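Local coordinates for insecticidal crystal protein Cry7Cal (Bacillus thuringiensis, PDB 5ZI1) that acts as an insecticidal toxin against the migratory locust and, like other three-domain delta endotoxins, probably binds a receptor in its insect host, at residues Thr255-Leu260 against Ile447-Trp452; His318-Gln323 against Leu432-Glu437; His345-Leu350 against Asp390-Ser395; Gln356-Ala361 against Leu375-Gly380. All blocks are in the same frame, centred on the assembly; numbering follows the deposited sequence.

Contact 1 of 4, residues Thr255-Leu260 against Ile447-Trp452; sequences TDPIGL and IPVLGW
I258 and L450 form the apolar centre. CD1 of I258 lies 3.8 Å from CG of L450, reached by an extended side chain (chi2 173°). CB of I258 also packs on CD of P448, at 4.0 Å. Next to this pair, P257 and V449 lie side by side and point the same way. CB of P257 is 3.9 Å from CG2 of V449 and also meets CG2 of I447.

The polar edge follows. I258 is the centre of an inverse gamma turn. Its N donates almost straight (174°) to O of P448 at 2.9 Å. N of T255 donates to O of L450 at 3.1 Å. The T255 side chain takes a third bond, from NE1 of W452 to OG1 at 3.1 Å, with OG1 in the indole plane. A water donates to O of D256 and accepts from N of L450.

The carboxylate of D256 turns to R217 and R220 of helix 208-227, so the loop ties this beta domain to the helical N-terminal domain. I258 and L450 pack against strand 352-365. Strand 448-454 is the middle of a three-stranded antiparallel sheet, between 252-254 and 430-437.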
loop_
_atom_site.group_PDB
_atom_site.type_symbol
_atom_site.label_atom_id
_atom_site.label_comp_id
_atom_site.label_asym_id
_atom_site.label_seq_id
_atom_site.Cartn_x
_atom_site.Cartn_y
_atom_site.Cartn_z
ATOM N N THR A 255 -1.385 6.467 -11.168
ATOM C CA THR A 255 -2.410 6.210 -12.170
ATOM C C THR A 255 -1.797 6.336 -13.565
ATOM O O THR A 255 -0.670 6.820 -13.732
ATOM C CB THR A 255 -3.594 7.177 -12.001
ATOM O OG1 THR A 255 -3.121 8.516 -11.778
ATOM C CG2 THR A 255 -4.500 6.767 -10.831
ATOM N N ASP A 256 -2.542 5.883 -14.578
ATOM C CA ASP A 256 -1.997 5.879 -15.936
ATOM C C ASP A 256 -1.629 7.297 -16.368
ATOM O O ASP A 256 -2.269 8.270 -15.950
ATOM C CB ASP A 256 -2.993 5.288 -16.931
ATOM C CG ASP A 256 -3.292 3.828 -16.658
ATOM O OD1 ASP A 256 -2.560 3.210 -15.840
ATOM O OD2 ASP A 256 -4.252 3.294 -17.266
ATOM N N PRO A 257 -0.590 7.451 -17.188
ATOM C CA PRO A 257 -0.210 8.806 -17.620
ATOM C C PRO A 257 -1.361 9.497 -18.336
ATOM O O PRO A 257 -2.174 8.862 -19.015
ATOM C CB PRO A 257 0.989 8.565 -18.543
ATOM C CG PRO A 257 1.586 7.205 -18.017
ATOM C CD PRO A 257 0.343 6.412 -17.673
ATOM N N ILE A 258 -1.453 10.808 -18.130
ATOM C CA ILE A 258 -2.543 11.607 -18.710
ATOM C C ILE A 258 -2.059 12.023 -20.091
ATOM O O ILE A 258 -1.493 13.097 -20.299
ATOM C CB ILE A 258 -2.907 12.812 -17.840
ATOM C CG1 ILE A 258 -3.196 12.408 -16.392
ATOM C CG2 ILE A 258 -4.085 13.564 -18.440
ATOM C CD1 ILE A 258 -3.388 13.633 -15.524
ATOM N N GLY A 259 -2.256 11.129 -21.054
ATOM C CA GLY A 259 -1.868 11.385 -22.422
ATOM C C GLY A 259 -2.960 10.893 -23.349
ATOM O O GLY A 259 -3.850 10.140 -22.947
ATOM N N LEU A 260 -2.890 11.340 -24.602
ATOM C CA LEU A 260 -3.922 10.975 -25.564
ATOM C C LEU A 260 -3.770 9.518 -25.990
ATOM O O LEU A 260 -2.688 9.088 -26.391
ATOM C CB LEU A 260 -3.852 11.887 -26.778
ATOM C CG LEU A 260 -4.893 11.615 -27.863
ATOM C CD1 LEU A 260 -6.292 11.982 -27.369
ATOM C CD2 LEU A 260 -4.533 12.414 -29.106
ATOM N N ILE A 447 3.404 15.312 -20.553
ATOM C CA ILE A 447 2.507 14.205 -20.224
ATOM C C ILE A 447 2.625 13.938 -18.727
ATOM O O ILE A 447 3.576 13.270 -18.294
ATOM C CB ILE A 447 2.845 12.940 -21.023
ATOM C CG1 ILE A 447 2.791 13.211 -22.527
ATOM C CG2 ILE A 447 1.876 11.830 -20.685
ATOM C CD1 ILE A 447 3.173 11.999 -23.335
ATOM N N PRO A 448 1.702 14.428 -17.902
ATOM C CA PRO A 448 1.843 14.276 -16.451
ATOM C C PRO A 448 1.395 12.905 -15.974
ATOM O O PRO A 448 0.643 12.192 -16.639
ATOM C CB PRO A 448 0.922 15.367 -15.897
ATOM C CG PRO A 448 0.138 15.901 -17.116
ATOM C CD PRO A 448 0.403 15.007 -18.255
ATOM N N VAL A 449 1.884 12.522 -14.802
ATOM C CA VAL A 449 1.443 11.283 -14.175
ATOM C C VAL A 449 1.144 11.583 -12.716
ATOM O O VAL A 449 1.954 12.217 -12.030
ATOM C CB VAL A 449 2.484 10.155 -14.298
ATOM C CG1 VAL A 449 1.838 8.825 -13.990
ATOM C CG2 VAL A 449 3.101 10.131 -15.663
ATOM N N LEU A 450 -0.014 11.138 -12.244
ATOM C CA LEU A 450 -0.479 11.465 -10.907
ATOM C C LEU A 450 -0.103 10.352 -9.922
ATOM O O LEU A 450 -0.254 9.156 -10.219
ATOM C CB LEU A 450 -1.993 11.710 -10.927
ATOM C CG LEU A 450 -2.534 12.832 -11.859
ATOM C CD1 LEU A 450 -4.030 13.024 -11.687
ATOM C CD2 LEU A 450 -1.819 14.168 -11.662
ATOM N N GLY A 451 0.404 10.754 -8.761
ATOM C CA GLY A 451 0.788 9.832 -7.694
ATOM C C GLY A 451 -0.135 10.002 -6.499
ATOM O O GLY A 451 -0.522 11.131 -6.152
ATOM N N TRP A 452 -0.488 8.870 -5.887
ATOM C CA TRP A 452 -1.467 8.771 -4.813
ATOM C C TRP A 452 -0.878 8.035 -3.613
ATOM O O TRP A 452 -0.106 7.078 -3.777
ATOM C CB TRP A 452 -2.709 8.014 -5.306
ATOM C CG TRP A 452 -3.277 8.572 -6.574
ATOM C CD1 TRP A 452 -2.844 8.337 -7.833
ATOM C CD2 TRP A 452 -4.375 9.487 -6.687
ATOM N NE1 TRP A 452 -3.606 9.046 -8.738
ATOM C CE2 TRP A 452 -4.554 9.758 -8.054
ATOM C CE3 TRP A 452 -5.228 10.093 -5.760
ATOM C CZ2 TRP A 452 -5.559 10.612 -8.526
ATOM C CZ3 TRP A 452 -6.228 10.949 -6.229
ATOM C CH2 TRP A 452 -6.382 11.195 -7.600
HETATM O O HOH W 1 -2.431 9.776 -13.844
#

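Contact 2 of 4, residues His318-Gln323 against Leu432-Glu437; sequences HSVVTQ and LSYVSE
The H318 imidazole meets V435 with its edge. CG of H318 lies between the backbone N and the carbonyl carbon (chi1 77°). O of V435 lies in the ring plane at NE2, and a water lies in the plane at ND1. The ring of Y335 stacks on H318. The other flat group, the Y434 phenol, is approached obliquely by CG1 of V320, 3.9 Å from CE1 of Y434. These two side chains cross at about a right angle.

Two strands of different sheets face each other here, as in the beta prism of domain II of three-domain Cry toxins. Their axes come within 7.5 Å, with N-to-C directions 150° apart. No backbone-to-backbone bond joins them; side chains make the contact, one reaching a backbone O. V435 points to the facing strand between H318 and V320. Its CG1 is 3.7 Å from NE2 of H318, and its CB is 4.0 Å from CG2 of V320. S433 and Y434 together face G451 in a classic beta bulge on strand 430-437. OH of Y434 bonds to OH of Y335, the same residue that stacks on H318.

The imidazole is held at both nitrogens. A water 2.8 Å from ND1 of H318 donates to OE2 of E437, a second-shell residue. OE1 of that carboxylate forms a salt bridge with R285. The acid might favour a protonated ring, though R285 would offset part of its charge. At the other nitrogen, NE2 of H318 donates to O of V435 at 2.9 Å, nearly straight (169°) and from well above the carbonyl plane.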
loop_
_atom_site.group_PDB
_atom_site.type_symbol
_atom_site.label_atom_id
_atom_site.label_comp_id
_atom_site.label_asym_id
_atom_site.label_seq_id
_atom_site.Cartn_x
_atom_site.Cartn_y
_atom_site.Cartn_z
ATOM N N HIS A 318 6.048 22.273 -14.605
ATOM C CA HIS A 318 5.200 22.250 -13.423
ATOM C C HIS A 318 6.067 21.972 -12.207
ATOM O O HIS A 318 7.227 21.568 -12.316
ATOM C CB HIS A 318 4.072 21.222 -13.548
ATOM C CG HIS A 318 4.511 19.806 -13.334
ATOM N ND1 HIS A 318 5.094 19.050 -14.329
ATOM C CD2 HIS A 318 4.434 19.005 -12.244
ATOM C CE1 HIS A 318 5.355 17.843 -13.856
ATOM N NE2 HIS A 318 4.961 17.790 -12.597
ATOM N N SER A 319 5.481 22.209 -11.042
ATOM C CA SER A 319 6.198 22.172 -9.786
ATOM C C SER A 319 5.322 21.501 -8.753
ATOM O O SER A 319 4.096 21.523 -8.849
ATOM C CB SER A 319 6.590 23.570 -9.306
ATOM O OG SER A 319 7.779 23.982 -9.954
ATOM N N VAL A 320 5.966 20.910 -7.757
ATOM C CA VAL A 320 5.259 20.162 -6.737
ATOM C C VAL A 320 5.894 20.496 -5.402
ATOM O O VAL A 320 7.124 20.503 -5.276
ATOM C CB VAL A 320 5.311 18.652 -7.030
ATOM C CG1 VAL A 320 5.138 17.856 -5.772
ATOM C CG2 VAL A 320 4.234 18.298 -8.033
ATOM N N VAL A 321 5.062 20.800 -4.413
ATOM C CA VAL A 321 5.524 21.154 -3.084
ATOM C C VAL A 321 4.917 20.165 -2.106
ATOM O O VAL A 321 3.720 19.860 -2.180
ATOM C CB VAL A 321 5.157 22.603 -2.709
ATOM C CG1 VAL A 321 5.672 22.913 -1.306
ATOM C CG2 VAL A 321 5.751 23.566 -3.715
ATOM N N THR A 322 5.750 19.644 -1.217
ATOM C CA THR A 322 5.316 18.712 -0.190
ATOM C C THR A 322 5.915 19.129 1.147
ATOM O O THR A 322 6.912 19.864 1.203
ATOM C CB THR A 322 5.746 17.262 -0.511
ATOM O OG1 THR A 322 7.176 17.177 -0.474
ATOM C CG2 THR A 322 5.261 16.832 -1.891
ATOM N N GLN A 323 5.298 18.626 2.223
ATOM C CA GLN A 323 5.850 18.667 3.569
ATOM C C GLN A 323 5.927 17.252 4.141
ATOM O O GLN A 323 5.040 16.427 3.891
ATOM C CB GLN A 323 4.992 19.533 4.484
ATOM C CG GLN A 323 4.995 21.009 4.104
ATOM C CD GLN A 323 3.928 21.814 4.815
ATOM O OE1 GLN A 323 3.363 21.375 5.824
ATOM N NE2 GLN A 323 3.644 23.005 4.297
ATOM N N LEU A 432 -4.340 12.377 -3.543
ATOM C CA LEU A 432 -3.300 12.779 -4.477
ATOM C C LEU A 432 -2.051 13.154 -3.708
ATOM O O LEU A 432 -2.118 13.817 -2.669
ATOM C CB LEU A 432 -3.763 13.951 -5.338
ATOM C CG LEU A 432 -2.873 14.468 -6.472
ATOM C CD1 LEU A 432 -2.730 13.481 -7.625
ATOM C CD2 LEU A 432 -3.488 15.769 -7.012
ATOM N N SER A 433 -0.897 12.716 -4.210
ATOM C CA SER A 433 0.349 13.009 -3.533
ATOM C C SER A 433 1.436 13.549 -4.436
ATOM O O SER A 433 2.374 14.173 -3.923
ATOM C CB SER A 433 0.876 11.758 -2.795
ATOM O OG SER A 433 0.968 10.616 -3.651
ATOM N N TYR A 434 1.353 13.367 -5.747
ATOM C CA TYR A 434 2.492 13.742 -6.566
ATOM C C TYR A 434 2.012 14.021 -7.982
ATOM O O TYR A 434 0.921 13.608 -8.379
ATOM C CB TYR A 434 3.582 12.635 -6.555
ATOM C CG TYR A 434 4.944 13.191 -6.909
ATOM C CD1 TYR A 434 5.726 13.814 -5.943
ATOM C CD2 TYR A 434 5.412 13.167 -8.218
ATOM C CE1 TYR A 434 6.946 14.380 -6.254
ATOM C CE2 TYR A 434 6.647 13.729 -8.544
ATOM C CZ TYR A 434 7.408 14.331 -7.547
ATOM O OH TYR A 434 8.634 14.892 -7.838
ATOM N N VAL A 435 2.848 14.728 -8.740
ATOM C CA VAL A 435 2.675 14.865 -10.186
ATOM C C VAL A 435 4.049 14.722 -10.819
ATOM O O VAL A 435 4.873 15.639 -10.720
ATOM C CB VAL A 435 2.057 16.208 -10.608
ATOM C CG1 VAL A 435 1.695 16.141 -12.095
ATOM C CG2 VAL A 435 0.850 16.585 -9.726
ATOM N N SER A 436 4.292 13.599 -11.482
ATOM C CA SER A 436 5.516 13.424 -12.236
ATOM C C SER A 436 5.197 13.622 -13.717
ATOM O O SER A 436 4.161 14.189 -14.072
ATOM C CB SER A 436 6.113 12.045 -11.947
ATOM O OG SER A 436 5.191 11.040 -12.311
ATOM N N GLU A 437 6.066 13.137 -14.591
ATOM C CA GLU A 437 5.793 13.216 -16.011
ATOM C C GLU A 437 6.448 12.031 -16.704
ATOM O O GLU A 437 7.259 11.299 -16.118
ATOM C CB GLU A 437 6.307 14.521 -16.601
ATOM C CG GLU A 437 7.795 14.573 -16.633
ATOM C CD GLU A 437 8.336 15.949 -16.899
ATOM O OE1 GLU A 437 9.554 16.056 -17.171
ATOM O OE2 GLU A 437 7.554 16.926 -16.817
HETATM O O HOH W 2 6.261 19.727 -16.740
#

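Contact 3 of 4, residues His345-Leu350 against Asp390-Ser395; sequences HTFDLL and DAFSFS
H345, F347 and F392 form an aromatic cluster between two edge strands of different sheets in the beta prism of domain II. Strands 343-348 and 387-393 run antiparallel, their axes 7.9 Å apart, and meet through side chains.

The ring contacts come first. F347 and F392 touch rim to rim, with CZ of F347 3.4 Å from CD2 of F392 and planes 57° apart. The H345 and F392 rings pair obliquely, with centroids 5.8 Å apart. CB of F392 packs 3.7 Å from CD2 of H345. Within its own strand, ND1 of H345 lies 3.7 Å above the centre of the F347 ring. F392 also rests CD1 over one face of F394, near its rim.

Contacts with polar atoms lie at the D390 end. With CG of H345 anti to its backbone N (chi1 -167°), H345 and D390 reach toward each other tip to tip, ring and carboxylate planes 55° apart, with CE1 of H345 3.2 Å from OD2 of D390. O of D390 lies at the edge of the F347 ring. The backbone of A391 passes over a face of the imidazole; its O is close to NE2 of H345 but badly angled for a hydrogen bond.

Water links the strands as well. One molecule accepts from N of D348 and donates to OD2 of D390, while OD1 of D390 takes the amide N of A391 at 2.7 Å, from above the carboxylate plane.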
loop_
_atom_site.group_PDB
_atom_site.type_symbol
_atom_site.label_atom_id
_atom_site.label_comp_id
_atom_site.label_asym_id
_atom_site.label_seq_id
_atom_site.Cartn_x
_atom_site.Cartn_y
_atom_site.Cartn_z
ATOM N N HIS A 345 -1.310 28.192 -13.246
ATOM C CA HIS A 345 -2.308 27.935 -12.221
ATOM C C HIS A 345 -1.634 27.285 -11.028
ATOM O O HIS A 345 -0.758 26.428 -11.179
ATOM C CB HIS A 345 -3.450 27.053 -12.727
ATOM C CG HIS A 345 -4.632 27.024 -11.806
ATOM N ND1 HIS A 345 -4.688 26.219 -10.681
ATOM C CD2 HIS A 345 -5.795 27.723 -11.830
ATOM C CE1 HIS A 345 -5.846 26.411 -10.067
ATOM N NE2 HIS A 345 -6.536 27.320 -10.746
ATOM N N THR A 346 -2.034 27.706 -9.841
ATOM C CA THR A 346 -1.507 27.139 -8.608
ATOM C C THR A 346 -2.672 26.548 -7.832
ATOM O O THR A 346 -3.630 27.255 -7.505
ATOM C CB THR A 346 -0.758 28.189 -7.786
ATOM O OG1 THR A 346 0.345 28.694 -8.548
ATOM C CG2 THR A 346 -0.212 27.574 -6.507
ATOM N N PHE A 347 -2.608 25.243 -7.580
ATOM C CA PHE A 347 -3.522 24.601 -6.650
ATOM C C PHE A 347 -2.903 24.656 -5.255
ATOM O O PHE A 347 -1.751 24.251 -5.072
ATOM C CB PHE A 347 -3.780 23.147 -7.040
ATOM C CG PHE A 347 -4.296 22.924 -8.456
ATOM C CD1 PHE A 347 -3.421 22.783 -9.521
ATOM C CD2 PHE A 347 -5.650 22.737 -8.690
ATOM C CE1 PHE A 347 -3.896 22.514 -10.816
ATOM C CE2 PHE A 347 -6.131 22.457 -9.971
ATOM C CZ PHE A 347 -5.251 22.339 -11.036
ATOM N N ASP A 348 -3.658 25.150 -4.271
ATOM C CA ASP A 348 -3.207 25.174 -2.879
ATOM C C ASP A 348 -3.878 24.016 -2.157
ATOM O O ASP A 348 -5.089 24.049 -1.910
ATOM C CB ASP A 348 -3.530 26.511 -2.219
ATOM C CG ASP A 348 -2.870 27.686 -2.933
ATOM O OD1 ASP A 348 -3.606 28.482 -3.584
ATOM O OD2 ASP A 348 -1.627 27.833 -2.827
ATOM N N LEU A 349 -3.098 22.986 -1.833
ATOM C CA LEU A 349 -3.660 21.721 -1.374
ATOM C C LEU A 349 -3.365 21.378 0.086
ATOM O O LEU A 349 -3.925 20.391 0.583
ATOM C CB LEU A 349 -3.179 20.578 -2.268
ATOM C CG LEU A 349 -3.366 20.848 -3.759
ATOM C CD1 LEU A 349 -2.957 19.618 -4.510
ATOM C CD2 LEU A 349 -4.801 21.231 -4.092
ATOM N N LEU A 350 -2.534 22.153 0.789
ATOM C CA LEU A 350 -2.402 21.974 2.235
ATOM C C LEU A 350 -3.783 21.855 2.872
ATOM O O LEU A 350 -4.704 22.599 2.524
ATOM C CB LEU A 350 -1.631 23.148 2.841
ATOM C CG LEU A 350 -1.524 23.175 4.369
ATOM C CD1 LEU A 350 -0.749 21.959 4.892
ATOM C CD2 LEU A 350 -0.923 24.466 4.907
ATOM N N ASP A 390 -11.196 22.692 -7.496
ATOM C CA ASP A 390 -10.384 23.697 -8.157
ATOM C C ASP A 390 -9.909 23.152 -9.500
ATOM O O ASP A 390 -9.734 21.939 -9.672
ATOM C CB ASP A 390 -9.212 24.142 -7.278
ATOM C CG ASP A 390 -8.571 25.415 -7.795
ATOM O OD1 ASP A 390 -9.193 26.045 -8.672
ATOM O OD2 ASP A 390 -7.474 25.800 -7.344
ATOM N N ALA A 391 -9.710 24.059 -10.450
ATOM C CA ALA A 391 -9.451 23.639 -11.819
ATOM C C ALA A 391 -8.769 24.764 -12.581
ATOM O O ALA A 391 -8.683 25.904 -12.119
ATOM C CB ALA A 391 -10.739 23.213 -12.525
ATOM N N PHE A 392 -8.223 24.398 -13.731
ATOM C CA PHE A 392 -7.829 25.341 -14.761
ATOM C C PHE A 392 -8.323 24.795 -16.085
ATOM O O PHE A 392 -8.345 23.577 -16.300
ATOM C CB PHE A 392 -6.300 25.598 -14.822
ATOM C CG PHE A 392 -5.462 24.376 -15.135
ATOM C CD1 PHE A 392 -5.316 23.917 -16.438
ATOM C CD2 PHE A 392 -4.770 23.730 -14.126
ATOM C CE1 PHE A 392 -4.534 22.805 -16.731
ATOM C CE2 PHE A 392 -3.980 22.613 -14.405
ATOM C CZ PHE A 392 -3.866 22.149 -15.706
ATOM N N SER A 393 -8.751 25.702 -16.953
ATOM C CA SER A 393 -9.249 25.359 -18.278
ATOM C C SER A 393 -8.582 26.303 -19.262
ATOM O O SER A 393 -8.888 27.501 -19.282
ATOM C CB SER A 393 -10.765 25.464 -18.350
ATOM O OG SER A 393 -11.256 24.667 -19.413
ATOM N N PHE A 394 -7.642 25.771 -20.034
ATOM C CA PHE A 394 -6.862 26.544 -20.980
ATOM C C PHE A 394 -7.379 26.321 -22.392
ATOM O O PHE A 394 -8.118 25.374 -22.668
ATOM C CB PHE A 394 -5.389 26.166 -20.896
ATOM C CG PHE A 394 -4.748 26.528 -19.599
ATOM C CD1 PHE A 394 -5.128 27.676 -18.927
ATOM C CD2 PHE A 394 -3.769 25.715 -19.043
ATOM C CE1 PHE A 394 -4.541 28.012 -17.720
ATOM C CE2 PHE A 394 -3.169 26.046 -17.849
ATOM C CZ PHE A 394 -3.556 27.198 -17.184
ATOM N N SER A 395 -6.931 27.186 -23.298
ATOM C CA SER A 395 -7.480 27.203 -24.645
ATOM C C SER A 395 -7.324 25.841 -25.294
ATOM O O SER A 395 -6.345 25.131 -25.065
ATOM C CB SER A 395 -6.791 28.250 -25.510
ATOM O OG SER A 395 -5.798 27.622 -26.302
HETATM O O HOH W 3 -6.851 25.045 -4.970
#

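Contact 4 of 4, residues Gln356-Ala361 against Leu375-Gly380; sequences QTYSIA and LLRLYG
Y358 and R377 form a hydrogen-bonded antiparallel pair. N of Y358 donates to O of R377 at 2.9 Å, and N of R377 returns a bond to O of Y358 at 2.8 Å. On one side of this pair, N of Y379 donates to O of Q356 at 2.9 Å. On the other, N of I360 donates to O of L375 at 3.0 Å. The non-hydrogen-bonded residues bond outward through their backbones: T357 to S408, just past strand 404-407, S359 to T406, and L378 to D390.

Polar side chains gather on the face of Q356, Y358, R377 and Y379, which I360 and L375 continue with apolar ones. The extended Q356 chain lies alongside Y379 and sets NE2 3.1 Å above the centre of that ring. The amide plane stands 76° to the ring, consistent with an N-H pointing at the pi cloud. OE1 of Q356 is taken by OG of S409. NH2 of R377 donates to OH of Y379 at 3.2 Å, near the guanidinium plane, and this hydroxyl also bonds to OH of Y407. The Y358 ring is nearly parallel to the guanidinium (13°), its CD2 offset over one face. CD2 of Y358 also packs 3.5 Å from CD2 of L375.

The opposite face carries T357, S359, L376 and L378. It is buried: CG2 of T357 meets CD2 of L378 at 3.6 Å, and T357 packs on L450 and W452. This is a beta hairpin whose two strands are the inner pair of a four-stranded antiparallel sheet with Greek-key order, as in the domain II beta prism of Cry toxins.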
loop_
_atom_site.group_PDB
_atom_site.type_symbol
_atom_site.label_atom_id
_atom_site.label_comp_id
_atom_site.label_asym_id
_atom_site.label_seq_id
_atom_site.Cartn_x
_atom_site.Cartn_y
_atom_site.Cartn_z
ATOM N N GLN A 356 -10.065 12.843 -5.940
ATOM C CA GLN A 356 -10.453 12.595 -7.325
ATOM C C GLN A 356 -9.892 13.686 -8.218
ATOM O O GLN A 356 -9.787 14.842 -7.806
ATOM C CB GLN A 356 -11.975 12.539 -7.472
ATOM C CG GLN A 356 -12.433 12.159 -8.847
ATOM C CD GLN A 356 -13.938 12.161 -8.984
ATOM O OE1 GLN A 356 -14.540 11.115 -9.235
ATOM N NE2 GLN A 356 -14.556 13.337 -8.839
ATOM N N THR A 357 -9.544 13.312 -9.449
ATOM C CA THR A 357 -9.154 14.276 -10.472
ATOM C C THR A 357 -9.908 13.986 -11.760
ATOM O O THR A 357 -10.370 12.867 -12.002
ATOM C CB THR A 357 -7.640 14.266 -10.756
ATOM O OG1 THR A 357 -7.254 12.982 -11.263
ATOM C CG2 THR A 357 -6.843 14.560 -9.479
ATOM N N TYR A 358 -10.045 15.032 -12.581
ATOM C CA TYR A 358 -10.643 14.961 -13.908
ATOM C C TYR A 358 -9.711 15.701 -14.845
ATOM O O TYR A 358 -9.225 16.786 -14.504
ATOM C CB TYR A 358 -12.051 15.574 -13.928
ATOM C CG TYR A 358 -12.654 15.788 -15.320
ATOM C CD1 TYR A 358 -13.198 14.726 -16.045
ATOM C CD2 TYR A 358 -12.675 17.050 -15.900
ATOM C CE1 TYR A 358 -13.729 14.909 -17.298
ATOM C CE2 TYR A 358 -13.224 17.252 -17.166
ATOM C CZ TYR A 358 -13.750 16.180 -17.854
ATOM O OH TYR A 358 -14.293 16.384 -19.099
ATOM N N SER A 359 -9.425 15.108 -16.006
ATOM C CA SER A 359 -8.493 15.735 -16.933
ATOM C C SER A 359 -8.977 15.596 -18.373
ATOM O O SER A 359 -9.731 14.680 -18.709
ATOM C CB SER A 359 -7.085 15.136 -16.799
ATOM O OG SER A 359 -7.069 13.774 -17.204
ATOM N N ILE A 360 -8.536 16.526 -19.218
ATOM C CA ILE A 360 -8.674 16.414 -20.671
ATOM C C ILE A 360 -7.278 16.233 -21.239
ATOM O O ILE A 360 -6.393 17.060 -20.994
ATOM C CB ILE A 360 -9.347 17.644 -21.323
ATOM C CG1 ILE A 360 -10.710 17.960 -20.708
ATOM C CG2 ILE A 360 -9.547 17.405 -22.854
ATOM C CD1 ILE A 360 -11.786 16.976 -21.096
ATOM N N ALA A 361 -7.085 15.170 -22.010
ATOM C CA ALA A 361 -5.832 14.947 -22.714
ATOM C C ALA A 361 -6.044 15.188 -24.205
ATOM O O ALA A 361 -7.108 14.873 -24.751
ATOM C CB ALA A 361 -5.297 13.522 -22.470
ATOM N N LEU A 375 -6.922 20.911 -19.415
ATOM C CA LEU A 375 -7.817 21.013 -18.273
ATOM C C LEU A 375 -7.496 19.932 -17.245
ATOM O O LEU A 375 -7.306 18.759 -17.599
ATOM C CB LEU A 375 -9.270 20.930 -18.742
ATOM C CG LEU A 375 -10.345 21.004 -17.656
ATOM C CD1 LEU A 375 -11.616 21.591 -18.267
ATOM C CD2 LEU A 375 -10.674 19.654 -17.017
ATOM N N LEU A 376 -7.429 20.343 -15.977
ATOM C CA LEU A 376 -7.229 19.457 -14.833
ATOM C C LEU A 376 -8.048 20.010 -13.677
ATOM O O LEU A 376 -7.836 21.147 -13.257
ATOM C CB LEU A 376 -5.750 19.370 -14.447
ATOM C CG LEU A 376 -5.327 18.475 -13.265
ATOM C CD1 LEU A 376 -5.501 17.009 -13.609
ATOM C CD2 LEU A 376 -3.890 18.759 -12.891
ATOM N N ARG A 377 -8.987 19.217 -13.174
ATOM C CA ARG A 377 -9.873 19.598 -12.080
ATOM C C ARG A 377 -9.632 18.668 -10.892
ATOM O O ARG A 377 -9.643 17.442 -11.049
ATOM C CB ARG A 377 -11.330 19.523 -12.554
ATOM C CG ARG A 377 -12.399 19.905 -11.556
ATOM C CD ARG A 377 -13.760 19.473 -12.075
ATOM N NE ARG A 377 -13.986 19.987 -13.417
ATOM C CZ ARG A 377 -14.589 19.314 -14.396
ATOM N NH1 ARG A 377 -14.745 19.890 -15.578
ATOM N NH2 ARG A 377 -15.034 18.077 -14.202
ATOM N N LEU A 378 -9.419 19.248 -9.714
ATOM C CA LEU A 378 -9.197 18.486 -8.493
ATOM C C LEU A 378 -10.416 18.565 -7.588
ATOM O O LEU A 378 -11.024 19.632 -7.442
ATOM C CB LEU A 378 -7.975 18.991 -7.719
ATOM C CG LEU A 378 -6.614 19.184 -8.388
ATOM C CD1 LEU A 378 -5.533 19.194 -7.317
ATOM C CD2 LEU A 378 -6.351 18.121 -9.412
ATOM N N TYR A 379 -10.757 17.436 -6.973
ATOM C CA TYR A 379 -11.825 17.338 -5.984
ATOM C C TYR A 379 -11.209 17.054 -4.618
ATOM O O TYR A 379 -10.505 16.044 -4.447
ATOM C CB TYR A 379 -12.810 16.229 -6.340
ATOM C CG TYR A 379 -13.514 16.361 -7.671
ATOM C CD1 TYR A 379 -12.841 16.110 -8.867
ATOM C CD2 TYR A 379 -14.866 16.677 -7.733
ATOM C CE1 TYR A 379 -13.489 16.201 -10.089
ATOM C CE2 TYR A 379 -15.529 16.772 -8.963
ATOM C CZ TYR A 379 -14.836 16.534 -10.135
ATOM O OH TYR A 379 -15.484 16.624 -11.361
ATOM N N GLY A 380 -11.514 17.910 -3.639
ATOM C CA GLY A 380 -10.877 17.834 -2.344
ATOM C C GLY A 380 -11.872 17.865 -1.199
ATOM O O GLY A 380 -13.031 18.242 -1.356
#

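In the fold
All four contacts lie in the middle domain, the beta prism, on one side of the chain's centre. Contact 1 pairs the most distant segments, with contacts 2, 3 and 4 set successively within that span, 4 innermost. Contacts 3 and 4 are closest, centres about 9 Å apart, and share the sheet in which strands 387-393 and 369-382 are neighbours. Contacts 1 and 2 lie about 12 Å apart and share the sheet of strands 448-454 and 430-437. Contact 4 touches contact 1 through packing of T357 and S359. Contacts 2 and 3 each join different sheets, while contact 4 builds one. Together they bring the three sheets around a common core.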